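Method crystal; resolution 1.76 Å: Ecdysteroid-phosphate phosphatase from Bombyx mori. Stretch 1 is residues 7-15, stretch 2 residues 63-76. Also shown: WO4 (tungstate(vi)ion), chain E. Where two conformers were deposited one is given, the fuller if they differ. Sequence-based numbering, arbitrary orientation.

Stretch 1, residues 7-15: VFALRHGER
Stretch 2 63-76: LGWFQAQLVGEGMR

Stretch 1 is a β-strand over 7-11, then a loop over 12-15. Stretch 2 is helical throughout, with phi/psi near -60/-43. The two run in opposite directions: E14 and G64 CA atoms lie 4.1 Å apart, F8 and M75 CA atoms 10.8 Å. The gap thus widens from loop to strand, and side chains fill it.

L63 (chi1 t, chi2 p) points toward the loop; its CB lies 3.3 Å from E14 OE1. E14 is extended (chi1 t, chi2 t, chi3 76°). At G64 the backbones nearly touch, with G64 CA 3.4 Å from E14 N. A CB on G64 would clash with E14 O; one on G13 would clash with G64 O.

Q67 (m, t, chi3 -26°) reaches the loop. E14 N donates to Q67 OE1 at 2.9 Å, the one direct hydrogen bond between the stretches. Water 1 accepts from Q67 NE2 (3.1 Å) and its O lies 2.9 Å from E14 OE2, bridging the two side chains.

V71 (t) and L10 (t, p) bury apolar surface together, V71 CG1 to L10 CD1 4.1 Å. The M75 (t, p, p) CE methyl makes a CH-pi contact over one face of the F8 ring (chi1 m, chi2 -65°), 3.7 Å from the centroid and 11° off the normal.

The CA-to-CB bond of H12 (chi1 p, chi2 73°) points away from the helix; its NE2 binds tungstate W at 2.5 Å. H12 ND1 donates to G13 O at 2.8 Å.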

# COMPACT_ATOMS: atom_id res chain seq x y z
N VAL A 7 -2.37 -24.43 9.57
CA VAL A 7 -2.85 -23.46 10.55
C VAL A 7 -1.93 -22.23 10.43
O VAL A 7 -0.69 -22.35 10.46
CB VAL A 7 -2.87 -24.03 11.98
CG1 VAL A 7 -3.25 -22.95 12.98
CG2 VAL A 7 -3.85 -25.22 12.07
N PHE A 8 -2.55 -21.06 10.27
CA PHE A 8 -1.81 -19.82 10.03
C PHE A 8 -2.05 -18.84 11.14
O PHE A 8 -3.08 -18.89 11.81
CB PHE A 8 -2.29 -19.18 8.72
CG PHE A 8 -2.03 -20.01 7.51
CD1 PHE A 8 -0.73 -20.28 7.11
CD2 PHE A 8 -3.08 -20.51 6.77
CE1 PHE A 8 -0.49 -21.02 5.97
CE2 PHE A 8 -2.85 -21.27 5.62
CZ PHE A 8 -1.56 -21.53 5.23
N ALA A 9 -1.10 -17.92 11.33
CA ALA A 9 -1.28 -16.83 12.28
C ALA A 9 -0.80 -15.58 11.57
O ALA A 9 0.25 -15.59 10.90
CB ALA A 9 -0.49 -17.03 13.54
N LEU A 10 -1.60 -14.53 11.67
CA LEU A 10 -1.34 -13.30 10.92
C LEU A 10 -1.45 -12.08 11.82
O LEU A 10 -2.48 -11.89 12.48
CB LEU A 10 -2.35 -13.22 9.77
CG LEU A 10 -2.35 -12.04 8.79
CD1 LEU A 10 -1.07 -12.05 7.92
CD2 LEU A 10 -3.54 -12.09 7.91
N ARG A 11 -0.41 -11.24 11.87
CA ARG A 11 -0.55 -9.93 12.56
C ARG A 11 -1.43 -8.98 11.72
O ARG A 11 -1.45 -9.05 10.48
CB ARG A 11 0.83 -9.28 12.82
CG ARG A 11 0.77 -8.08 13.74
CD ARG A 11 2.11 -7.36 13.85
NE ARG A 11 1.97 -6.13 14.59
CZ ARG A 11 2.76 -5.06 14.43
NH1 ARG A 11 3.75 -5.06 13.54
NH2 ARG A 11 2.54 -3.97 15.13
N HIS A 12 -2.15 -8.09 12.39
CA HIS A 12 -2.98 -7.11 11.71
C HIS A 12 -2.09 -6.22 10.81
O HIS A 12 -0.86 -6.17 10.97
CB HIS A 12 -3.67 -6.24 12.75
CG HIS A 12 -2.71 -5.55 13.67
ND1 HIS A 12 -1.94 -4.48 13.27
CD2 HIS A 12 -2.38 -5.80 14.96
CE1 HIS A 12 -1.18 -4.09 14.28
NE2 HIS A 12 -1.42 -4.90 15.31
N GLY A 13 -2.72 -5.49 9.88
CA GLY A 13 -2.00 -4.60 8.99
C GLY A 13 -1.72 -3.26 9.66
O GLY A 13 -1.96 -3.09 10.86
N GLU A 14 -1.22 -2.32 8.87
CA GLU A 14 -0.83 -0.97 9.34
C GLU A 14 -1.96 -0.25 10.07
O GLU A 14 -3.08 -0.18 9.56
CB GLU A 14 -0.38 -0.12 8.13
CG GLU A 14 0.04 1.30 8.49
CD GLU A 14 0.51 2.11 7.29
OE1 GLU A 14 -0.34 2.57 6.49
OE2 GLU A 14 1.74 2.30 7.18
N ARG A 15 -1.65 0.29 11.25
CA ARG A 15 -2.66 0.95 12.10
C ARG A 15 -2.74 2.46 11.85
O ARG A 15 -1.70 3.13 11.75
CB ARG A 15 -2.27 0.75 13.58
CG ARG A 15 -2.52 -0.66 14.09
CD ARG A 15 -1.83 -0.88 15.40
NE ARG A 15 -2.34 -0.05 16.50
CZ ARG A 15 -2.16 -0.33 17.80
NH1 ARG A 15 -1.47 -1.41 18.16
NH2 ARG A 15 -2.66 0.47 18.75
N LEU A 63 -3.44 1.33 3.43
CA LEU A 63 -2.32 0.43 3.20
C LEU A 63 -2.52 -0.84 4.02
O LEU A 63 -2.20 -1.93 3.58
CB LEU A 63 -1.01 1.10 3.60
CG LEU A 63 0.23 0.22 3.45
CD1 LEU A 63 0.25 -0.55 2.11
CD2 LEU A 63 1.48 1.05 3.66
N GLY A 64 -3.01 -0.70 5.25
CA GLY A 64 -3.22 -1.88 6.12
C GLY A 64 -4.18 -2.89 5.53
O GLY A 64 -3.94 -4.09 5.56
N TRP A 65 -5.30 -2.41 4.98
CA TRP A 65 -6.20 -3.26 4.18
C TRP A 65 -5.46 -3.92 3.01
O TRP A 65 -5.62 -5.11 2.78
CB TRP A 65 -7.34 -2.43 3.63
CG TRP A 65 -8.42 -2.23 4.61
CD1 TRP A 65 -8.48 -1.27 5.58
CD2 TRP A 65 -9.63 -3.00 4.72
NE1 TRP A 65 -9.68 -1.39 6.29
CE2 TRP A 65 -10.39 -2.44 5.77
CE3 TRP A 65 -10.15 -4.10 4.01
CZ2 TRP A 65 -11.64 -2.95 6.16
CZ3 TRP A 65 -11.40 -4.61 4.38
CH2 TRP A 65 -12.13 -4.02 5.44
N PHE A 66 -4.66 -3.14 2.29
CA PHE A 66 -3.93 -3.64 1.10
C PHE A 66 -2.90 -4.71 1.46
O PHE A 66 -2.78 -5.74 0.79
CB PHE A 66 -3.24 -2.45 0.42
CG PHE A 66 -2.57 -2.79 -0.87
CD1 PHE A 66 -3.31 -3.19 -1.97
CD2 PHE A 66 -1.19 -2.70 -0.98
CE1 PHE A 66 -2.66 -3.49 -3.20
CE2 PHE A 66 -0.53 -2.99 -2.20
CZ PHE A 66 -1.28 -3.40 -3.30
N GLN A 67 -2.17 -4.50 2.56
CA GLN A 67 -1.27 -5.54 3.10
C GLN A 67 -1.99 -6.85 3.37
O GLN A 67 -1.48 -7.92 3.01
CB GLN A 67 -0.61 -5.04 4.40
CG GLN A 67 0.34 -3.86 4.15
CD GLN A 67 0.85 -3.17 5.44
OE1 GLN A 67 0.18 -3.21 6.49
NE2 GLN A 67 2.01 -2.47 5.34
N ALA A 68 -3.16 -6.77 3.98
CA ALA A 68 -3.94 -8.00 4.30
C ALA A 68 -4.41 -8.66 3.00
O ALA A 68 -4.38 -9.88 2.85
CB ALA A 68 -5.12 -7.64 5.18
N GLN A 69 -4.83 -7.83 2.05
CA GLN A 69 -5.26 -8.32 0.74
C GLN A 69 -4.15 -9.05 0.00
O GLN A 69 -4.39 -10.08 -0.60
CB GLN A 69 -5.77 -7.17 -0.11
CG GLN A 69 -7.07 -6.61 0.40
CD GLN A 69 -7.38 -5.21 -0.11
OE1 GLN A 69 -6.73 -4.68 -1.02
NE2 GLN A 69 -8.40 -4.60 0.48
N LEU A 70 -2.94 -8.51 0.06
CA LEU A 70 -1.79 -9.15 -0.57
C LEU A 70 -1.51 -10.54 -0.02
O LEU A 70 -1.14 -11.46 -0.79
CB LEU A 70 -0.55 -8.28 -0.41
CG LEU A 70 -0.56 -7.03 -1.27
CD1 LEU A 70 0.67 -6.21 -0.84
CD2 LEU A 70 -0.55 -7.37 -2.78
N VAL A 71 -1.68 -10.69 1.29
CA VAL A 71 -1.55 -12.01 1.90
C VAL A 71 -2.65 -12.98 1.38
O VAL A 71 -2.33 -14.10 0.94
CB VAL A 71 -1.51 -11.95 3.45
CG1 VAL A 71 -1.45 -13.40 4.04
CG2 VAL A 71 -0.33 -11.09 3.93
N GLY A 72 -3.91 -12.54 1.41
CA GLY A 72 -5.04 -13.39 0.91
C GLY A 72 -4.81 -13.78 -0.56
O GLY A 72 -4.97 -14.96 -0.93
N GLU A 73 -4.41 -12.81 -1.37
CA GLU A 73 -4.09 -13.01 -2.80
C GLU A 73 -2.96 -14.04 -2.95
O GLU A 73 -3.02 -14.92 -3.81
CB GLU A 73 -3.72 -11.67 -3.47
CG GLU A 73 -3.55 -11.69 -5.02
CD GLU A 73 -2.84 -10.43 -5.59
OE1 GLU A 73 -1.77 -10.04 -5.11
OE2 GLU A 73 -3.36 -9.83 -6.56
N GLY A 74 -1.94 -13.93 -2.09
CA GLY A 74 -0.78 -14.81 -2.15
C GLY A 74 -1.18 -16.24 -1.82
O GLY A 74 -0.67 -17.19 -2.44
N MET A 75 -2.11 -16.37 -0.87
CA MET A 75 -2.65 -17.68 -0.49
C MET A 75 -3.42 -18.27 -1.68
O MET A 75 -3.23 -19.44 -2.02
CB MET A 75 -3.53 -17.54 0.77
CG MET A 75 -3.56 -18.82 1.62
SD MET A 75 -2.08 -19.01 2.61
CE MET A 75 -2.42 -17.99 4.06
N ARG A 76 -4.28 -17.45 -2.31
CA ARG A 76 -5.04 -17.85 -3.50
C ARG A 76 -4.10 -18.29 -4.63
O ARG A 76 -4.33 -19.31 -5.29
CB ARG A 76 -5.96 -16.70 -3.96
CG ARG A 76 -6.71 -16.94 -5.32
CD ARG A 76 -7.90 -16.02 -5.48
NE ARG A 76 -7.61 -14.61 -5.20
CZ ARG A 76 -7.20 -13.70 -6.09
NH1 ARG A 76 -7.04 -14.01 -7.38
NH2 ARG A 76 -6.98 -12.45 -5.68
W WO4 E . -0.35 -4.94 17.55
O1 WO4 E . 0.53 -6.53 16.89
O2 WO4 E . 0.52 -4.86 19.34
O3 WO4 E . 0.10 -3.15 16.83
O4 WO4 E . -2.25 -5.10 18.03
O HOH W 1 3.32 -0.07 6.76